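Local structure of putative GH105 family protein (3QWT) at residues Thr105-Asn110 with Leu134-Glu139; Thr341-Gly346 with Thr360-Gly365. The protein is of unknown function but, as a putative family GH105 member with an alpha/alpha toroid fold, is probably a glycoside hydrolase acting on unsaturated glycuronyl sugars. All blocks are in the same frame, centred on the assembly; numbering follows the deposited sequence.

Interaction 1: residues Thr105-Asn110 with Leu134-Glu139; sequences TTKNVN and LETWAE
A lysine-on-tryptophan cation-pi contact joins Lys107, in the loop between helices 86-102 and 114-125, to Trp137 on helix 131-143. The aliphatic part of Lys107 lies over one face of the indole. Its CG stands 3.5 Å from the centroid of the six-membered ring and only 5° off the normal, a CH-pi contact. With CD anti to CA (chi2 -169°), the chain runs on across the ring system, and CE comes 3.7 Å from Trp137 NE1. The bend at the last torsion (chi4 70°) leaves NZ over the five-membered ring, 4.7 Å from its centroid. CE also meets Thr136 CG2 at 4.0 Å, the two side chains crossing at about a right angle. At the far end of the indole, Thr106 O approaches Trp137 CH2 obliquely at 3.7 Å, and Thr105 CG2 touches the same carbon more loosely. The C-terminal carboxylate of Phe381 of the second subunit accepts hydrogen bonds from both Lys107 NZ and Trp137 NE1, and its negative charge probably steadies the ammonium above the ring. This is a cation-pi pair at a subunit interface, fastening an inter-helix loop of an alpha/alpha toroid to a neighbouring helix.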
ATOM      1  N   THR A 105      -0.598  15.390  41.478  1.00 28.34           N
ATOM      2  CA  THR A 105      -1.404  14.636  42.424  1.00 29.89           C
ATOM      3  C   THR A 105      -1.287  13.139  42.141  1.00 35.51           C
ATOM      4  O   THR A 105      -0.654  12.733  41.161  1.00 32.01           O
ATOM      5  CB  THR A 105      -2.890  15.007  42.336  1.00 32.06           C
ATOM      6  OG1 THR A 105      -3.596  14.342  43.388  1.00 39.62           O
ATOM      7  CG2 THR A 105      -3.465  14.557  41.000  1.00 26.70           C
ATOM      8  N   THR A 106      -1.919  12.322  42.984  1.00 32.83           N
ATOM      9  CA  THR A 106      -1.882  10.875  42.812  1.00 24.64           C
ATOM     10  C   THR A 106      -2.819  10.416  41.691  1.00 32.58           C
ATOM     11  O   THR A 106      -3.776  11.104  41.372  1.00 37.20           O
ATOM     12  CB  THR A 106      -2.215  10.123  44.127  1.00 37.83           C
ATOM     13  OG1 THR A 106      -3.426  10.642  44.670  1.00 38.90           O
ATOM     14  CG2 THR A 106      -1.081  10.306  45.157  1.00 33.66           C
ATOM     15  N   LYS A 107      -2.526   9.255  41.108  1.00 31.72           N
ATOM     16  CA  LYS A 107      -3.240   8.769  39.932  1.00 36.13           C
ATOM     17  C   LYS A 107      -4.447   7.893  40.263  1.00 35.97           C
ATOM     18  O   LYS A 107      -4.363   6.977  41.078  1.00 35.64           O
ATOM     19  CB  LYS A 107      -2.290   8.000  39.007  1.00 31.24           C
ATOM     20  CG  LYS A 107      -1.135   8.841  38.446  1.00 34.68           C
ATOM     21  CD  LYS A 107      -0.393   8.085  37.331  1.00 29.73           C
ATOM     22  CE  LYS A 107       0.842   8.847  36.857  1.00 30.50           C
ATOM     23  NZ  LYS A 107       1.921   8.840  37.902  1.00 35.49           N
ATOM     24  N   ASN A 108      -5.561   8.182  39.604  1.00 33.10           N
ATOM     25  CA  ASN A 108      -6.781   7.397  39.741  1.00 36.78           C
ATOM     26  C   ASN A 108      -7.765   7.752  38.631  1.00 36.72           C
ATOM     27  O   ASN A 108      -7.498   8.646  37.823  1.00 37.29           O
ATOM     28  CB  ASN A 108      -7.421   7.618  41.114  1.00 39.09           C
ATOM     29  CG  ASN A 108      -7.749   9.074  41.375  1.00 42.12           C
ATOM     30  OD1 ASN A 108      -8.562   9.681  40.666  1.00 40.45           O
ATOM     31  ND2 ASN A 108      -7.121   9.647  42.405  1.00 44.18           N
ATOM     32  N   VAL A 109      -8.912   7.074  38.608  1.00 38.66           N
ATOM     33  CA  VAL A 109      -9.870   7.239  37.516  1.00 29.57           C
ATOM     34  C   VAL A 109     -10.225   8.710  37.319  1.00 31.36           C
ATOM     35  O   VAL A 109     -10.391   9.163  36.192  1.00 29.84           O
ATOM     36  CB  VAL A 109     -11.141   6.375  37.714  1.00 30.16           C
ATOM     37  CG1 VAL A 109     -11.997   6.889  38.880  1.00 34.51           C
ATOM     38  CG2 VAL A 109     -11.966   6.340  36.438  1.00 24.36           C
ATOM     39  N   ASN A 110     -10.307   9.453  38.424  1.00 32.40           N
ATOM     40  CA  ASN A 110     -10.746  10.861  38.393  1.00 32.25           C
ATOM     41  C   ASN A 110      -9.679  11.912  38.105  1.00 33.72           C
ATOM     42  O   ASN A 110      -9.898  12.835  37.316  1.00 34.86           O
ATOM     43  CB  ASN A 110     -11.481  11.224  39.676  1.00 24.11           C
ATOM     44  CG  ASN A 110     -12.822  10.499  39.794  1.00 33.37           C
ATOM     45  OD1 ASN A 110     -13.471  10.222  38.789  1.00 27.85           O
ATOM     46  ND2 ASN A 110     -13.232  10.188  41.024  1.00 28.53           N
ATOM     47  N   LEU A 134       1.471  13.307  29.577  1.00 26.83           N
ATOM     48  CA  LEU A 134       0.548  12.497  28.786  1.00 31.56           C
ATOM     49  C   LEU A 134       0.995  11.046  28.692  1.00 27.80           C
ATOM     50  O   LEU A 134       0.186  10.137  28.895  1.00 30.75           O
ATOM     51  CB  LEU A 134       0.386  13.080  27.383  1.00 30.77           C
ATOM     52  CG  LEU A 134      -0.149  14.505  27.305  1.00 33.18           C
ATOM     53  CD1 LEU A 134       0.034  15.022  25.897  1.00 39.87           C
ATOM     54  CD2 LEU A 134      -1.612  14.574  27.709  1.00 31.43           C
ATOM     55  N   GLU A 135       2.281  10.829  28.405  1.00 20.82           N
ATOM     56  CA  GLU A 135       2.803   9.466  28.331  1.00 31.53           C
ATOM     57  C   GLU A 135       2.703   8.766  29.675  1.00 29.42           C
ATOM     58  O   GLU A 135       2.299   7.616  29.760  1.00 31.16           O
ATOM     59  CB  GLU A 135       4.269   9.429  27.856  1.00 25.93           C
ATOM     60  CG  GLU A 135       4.469   9.906  26.447  1.00 31.87           C
ATOM     61  CD  GLU A 135       5.880   9.676  25.951  1.00 43.54           C
ATOM     62  OE1 GLU A 135       6.814   9.677  26.787  1.00 43.24           O
ATOM     63  OE2 GLU A 135       6.053   9.490  24.727  1.00 52.32           O
ATOM     64  N   THR A 136       3.100   9.457  30.730  1.00 30.21           N
ATOM     65  CA  THR A 136       3.141   8.794  32.018  1.00 30.88           C
ATOM     66  C   THR A 136       1.753   8.332  32.468  1.00 26.61           C
ATOM     67  O   THR A 136       1.585   7.175  32.869  1.00 26.15           O
ATOM     68  CB  THR A 136       3.789   9.654  33.063  1.00 33.72           C
ATOM     69  OG1 THR A 136       5.077  10.073  32.581  1.00 35.88           O
ATOM     70  CG2 THR A 136       3.950   8.852  34.339  1.00 36.25           C
ATOM     71  N   TRP A 137       0.761   9.213  32.348  1.00 22.99           N
ATOM     72  CA  TRP A 137      -0.583   8.919  32.847  1.00 30.15           C
ATOM     73  C   TRP A 137      -1.336   7.925  31.961  1.00 32.04           C
ATOM     74  O   TRP A 137      -2.060   7.063  32.461  1.00 32.06           O
ATOM     75  CB  TRP A 137      -1.392  10.213  33.025  1.00 28.11           C
ATOM     76  CG  TRP A 137      -1.062  11.011  34.293  1.00 27.09           C
ATOM     77  CD1 TRP A 137       0.078  11.710  34.547  1.00 20.73           C
ATOM     78  CD2 TRP A 137      -1.910  11.208  35.426  1.00 27.16           C
ATOM     79  NE1 TRP A 137      -0.006  12.331  35.767  1.00 27.17           N
ATOM     80  CE2 TRP A 137      -1.214  12.026  36.334  1.00 26.84           C
ATOM     81  CE3 TRP A 137      -3.201  10.771  35.763  1.00 32.00           C
ATOM     82  CZ2 TRP A 137      -1.748  12.408  37.554  1.00 31.30           C
ATOM     83  CZ3 TRP A 137      -3.733  11.154  36.985  1.00 30.80           C
ATOM     84  CH2 TRP A 137      -3.008  11.963  37.865  1.00 34.69           C
ATOM     85  N   ALA A 138      -1.178   8.047  30.648  1.00 29.88           N
ATOM     86  CA  ALA A 138      -1.779   7.060  29.754  1.00 32.37           C
ATOM     87  C   ALA A 138      -1.128   5.700  29.993  1.00 31.50           C
ATOM     88  O   ALA A 138      -1.812   4.680  30.040  1.00 33.68           O
ATOM     89  CB  ALA A 138      -1.649   7.472  28.288  1.00 24.85           C
ATOM     90  N   GLU A 139       0.193   5.684  30.141  1.00 27.70           N
ATOM     91  CA  GLU A 139       0.888   4.425  30.414  1.00 29.85           C
ATOM     92  C   GLU A 139       0.377   3.812  31.715  1.00 28.62           C
ATOM     93  O   GLU A 139       0.246   2.588  31.811  1.00 26.94           O
ATOM     94  CB  GLU A 139       2.407   4.614  30.483  1.00 29.48           C
ATOM     95  CG  GLU A 139       3.115   4.510  29.139  1.00 37.04           C
ATOM     96  CD  GLU A 139       2.894   3.149  28.460  1.00 43.76           C
ATOM     97  OE1 GLU A 139       3.321   2.112  29.028  1.00 46.74           O
ATOM     98  OE2 GLU A 139       2.285   3.123  27.362  1.00 34.00           O
TER

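Interaction 2: residues Thr341-Gly346 with Thr360-Gly365; sequences TSFGTG and TSMPYG
Tyr364, in the first turn of helix 363-377, sends its hydroxyl to Ser342 O in the loop 341-346. From CB, chi1 (57°) sets CG between the backbone N and the carbonyl carbon, the crowded position. The tip of the ring comes nearer the loop than its base does. Met362 CB, two residues back in its own segment, sits 3.4 Å above one face of the ring, toward the rim. Along the ring, CE1 meets Thr341 CG2 obliquely at 3.8 Å. At the tip, the hydroxyl donates a 2.5 Å hydrogen bond from OH to Ser342 O; it approaches in the carbonyl plane, on a lone pair, while the oxygen lies at the ring edge. Gly344 N is also near OH, but the angle is too poor for a bond.

A second tie is made by backbone alone: Thr360 N donates to Thr341 O over 2.7 Å, with an N-H...O angle of 158°. Beside it the selenomethionine Met362, bent at chi2 and chi3, brings its tip to Phe343. SE lies at the edge of that ring in a Met-aromatic contact, 5.0 Å from the centroid, and CE packs 3.5 Å from Phe343 CE1. Thr360 CG2 touches Phe343 CB at 3.8 Å.

Trp67, at the start of helix 67-83, stacks on the Tyr364 ring; Thr68 and Val71 of that helix touch Tyr364, as does Arg232 of helix 231-248. The contact thus fixes the loop between helices 318-330 and 351-355 against the N-terminal end of helix 363-377, with Met362 at its N-cap position, in the buried part of the toroid.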
ATOM      1  N   THR A 341     -27.569  22.146  40.408  1.00 52.31           N
ATOM      2  CA  THR A 341     -26.459  21.206  40.337  1.00 47.86           C
ATOM      3  C   THR A 341     -26.348  20.369  41.623  1.00 49.53           C
ATOM      4  O   THR A 341     -26.395  20.914  42.723  1.00 55.57           O
ATOM      5  CB  THR A 341     -25.128  21.954  40.122  1.00 49.58           C
ATOM      6  OG1 THR A 341     -25.209  22.766  38.942  1.00 50.52           O
ATOM      7  CG2 THR A 341     -23.961  20.968  40.025  1.00 39.99           C
ATOM      8  N   SER A 342     -26.194  19.052  41.484  1.00 45.99           N
ATOM      9  CA  SER A 342     -25.966  18.164  42.630  1.00 40.73           C
ATOM     10  C   SER A 342     -24.477  17.949  42.856  1.00 37.37           C
ATOM     11  O   SER A 342     -23.688  17.889  41.909  1.00 37.06           O
ATOM     12  CB  SER A 342     -26.653  16.799  42.447  1.00 46.79           C
ATOM     13  OG  SER A 342     -26.061  16.033  41.395  1.00 50.53           O
ATOM     14  N   PHE A 343     -24.110  17.827  44.124  1.00 49.41           N
ATOM     15  CA  PHE A 343     -22.726  17.694  44.546  1.00 51.16           C
ATOM     16  C   PHE A 343     -22.195  16.328  44.141  1.00 53.40           C
ATOM     17  O   PHE A 343     -22.957  15.471  43.705  1.00 55.01           O
ATOM     18  CB  PHE A 343     -22.630  17.892  46.059  1.00 52.35           C
ATOM     19  CG  PHE A 343     -21.241  17.765  46.595  1.00 55.41           C
ATOM     20  CD1 PHE A 343     -20.252  18.653  46.202  1.00 52.71           C
ATOM     21  CD2 PHE A 343     -20.916  16.752  47.485  1.00 53.04           C
ATOM     22  CE1 PHE A 343     -18.961  18.535  46.691  1.00 46.82           C
ATOM     23  CE2 PHE A 343     -19.631  16.627  47.975  1.00 52.36           C
ATOM     24  CZ  PHE A 343     -18.651  17.525  47.582  1.00 44.02           C
ATOM     25  N   GLY A 344     -20.886  16.133  44.270  1.00 59.34           N
ATOM     26  CA  GLY A 344     -20.273  14.868  43.904  1.00 60.48           C
ATOM     27  C   GLY A 344     -21.080  13.714  44.455  1.00 59.61           C
ATOM     28  O   GLY A 344     -21.455  13.726  45.636  1.00 58.55           O
ATOM     29  N   THR A 345     -21.360  12.726  43.609  1.00 51.34           N
ATOM     30  CA  THR A 345     -22.225  11.614  44.011  1.00 53.79           C
ATOM     31  C   THR A 345     -21.541  10.253  43.863  1.00 50.84           C
ATOM     32  O   THR A 345     -21.247   9.810  42.743  1.00 46.68           O
ATOM     33  CB  THR A 345     -23.547  11.588  43.191  1.00 47.72           C
ATOM     34  OG1 THR A 345     -24.286  12.789  43.414  1.00 47.64           O
ATOM     35  CG2 THR A 345     -24.408  10.389  43.571  1.00 44.64           C
ATOM     36  N   GLY A 346     -21.311   9.591  44.995  1.00 45.01           N
ATOM     37  CA  GLY A 346     -20.762   8.245  45.014  1.00 47.15           C
ATOM     38  C   GLY A 346     -21.750   7.144  44.644  1.00 48.95           C
ATOM     39  O   GLY A 346     -22.841   7.401  44.117  1.00 46.02           O
ATOM     40  N   THR A 360     -25.467  22.209  44.903  1.00 60.72           N
ATOM     41  CA  THR A 360     -24.424  23.232  45.029  1.00 60.50           C
ATOM     42  C   THR A 360     -23.649  23.398  43.725  1.00 54.93           C
ATOM     43  O   THR A 360     -23.555  22.468  42.934  1.00 51.50           O
ATOM     44  CB  THR A 360     -23.415  22.892  46.155  1.00 74.23           C
ATOM     45  OG1 THR A 360     -22.546  24.011  46.390  1.00 69.75           O
ATOM     46  CG2 THR A 360     -22.577  21.668  45.773  1.00 75.92           C
ATOM     47  N   SER A 361     -23.078  24.581  43.524  1.00 44.91           N
ATOM     48  CA  SER A 361     -22.376  24.902  42.296  1.00 47.55           C
ATOM     49  C   SER A 361     -21.063  24.119  42.166  1.00 45.28           C
ATOM     50  O   SER A 361     -20.370  23.900  43.147  1.00 49.69           O
ATOM     51  CB  SER A 361     -22.114  26.405  42.245  1.00 44.67           C
ATOM     52  OG  SER A 361     -21.390  26.831  43.388  1.00 47.33           O
HETATM   53  N   MSE A 362     -20.729  23.681  40.958  1.00 39.74           N
HETATM   54  CA  MSE A 362     -19.515  22.890  40.776  1.00 43.26           C
HETATM   55  C   MSE A 362     -18.867  23.156  39.430  1.00 45.64           C
HETATM   56  O   MSE A 362     -19.536  23.558  38.483  1.00 41.78           O
HETATM   57  CB  MSE A 362     -19.815  21.392  40.928  1.00 40.37           C
HETATM   58  CG  MSE A 362     -20.381  21.039  42.299  1.00 41.68           C
HETATM   59 SE   MSE A 362     -18.972  21.110  43.657  0.61 49.07          SE
HETATM   60  CE  MSE A 362     -18.241  19.324  43.351  1.00 41.95           C
ATOM     61  N   PRO A 363     -17.547  22.955  39.348  1.00 45.44           N
ATOM     62  CA  PRO A 363     -16.847  23.089  38.066  1.00 50.27           C
ATOM     63  C   PRO A 363     -17.584  22.351  36.941  1.00 48.68           C
ATOM     64  O   PRO A 363     -17.790  22.916  35.874  1.00 48.97           O
ATOM     65  CB  PRO A 363     -15.489  22.440  38.345  1.00 49.33           C
ATOM     66  CG  PRO A 363     -15.259  22.699  39.799  1.00 49.54           C
ATOM     67  CD  PRO A 363     -16.631  22.635  40.456  1.00 44.39           C
ATOM     68  N   TYR A 364     -18.002  21.116  37.182  1.00 53.26           N
ATOM     69  CA  TYR A 364     -18.690  20.353  36.141  1.00 50.97           C
ATOM     70  C   TYR A 364     -20.091  20.895  35.833  1.00 52.74           C
ATOM     71  O   TYR A 364     -20.566  20.795  34.699  1.00 51.58           O
ATOM     72  CB  TYR A 364     -18.755  18.875  36.506  1.00 41.74           C
ATOM     73  CG  TYR A 364     -19.415  18.596  37.831  1.00 47.60           C
ATOM     74  CD1 TYR A 364     -20.796  18.491  37.932  1.00 49.86           C
ATOM     75  CD2 TYR A 364     -18.655  18.416  38.979  1.00 46.56           C
ATOM     76  CE1 TYR A 364     -21.408  18.222  39.151  1.00 50.84           C
ATOM     77  CE2 TYR A 364     -19.252  18.141  40.198  1.00 45.92           C
ATOM     78  CZ  TYR A 364     -20.630  18.051  40.283  1.00 48.79           C
ATOM     79  OH  TYR A 364     -21.220  17.780  41.503  1.00 44.96           O
ATOM     80  N   GLY A 365     -20.744  21.472  36.838  1.00 46.42           N
ATOM     81  CA  GLY A 365     -22.022  22.120  36.617  1.00 46.55           C
ATOM     82  C   GLY A 365     -21.890  23.232  35.594  1.00 45.88           C
ATOM     83  O   GLY A 365     -22.578  23.240  34.580  1.00 46.55           O
TER

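Interactions 1 and 2 follow one another along the chain, their centres 23 Å apart and their nearest atoms about 8 Å apart, without touching. Both pin an irregular loop to a helix of the same family 88 glycosyl hydrolase region, but in different settings. Interaction 1 is partly buried and meets the second subunit, whereas no other protein chain touches the segments of interaction 2, which is buried and nearer the chain centre (12 Å against 18 Å). Glycerol, probably from the crystallisation liquor, binds beside each loop, to Asn110 ND2 in 105-110 and to Thr345 O in 341-346. Such molecules often mark pockets, but whether either lies in the substrate site is not established.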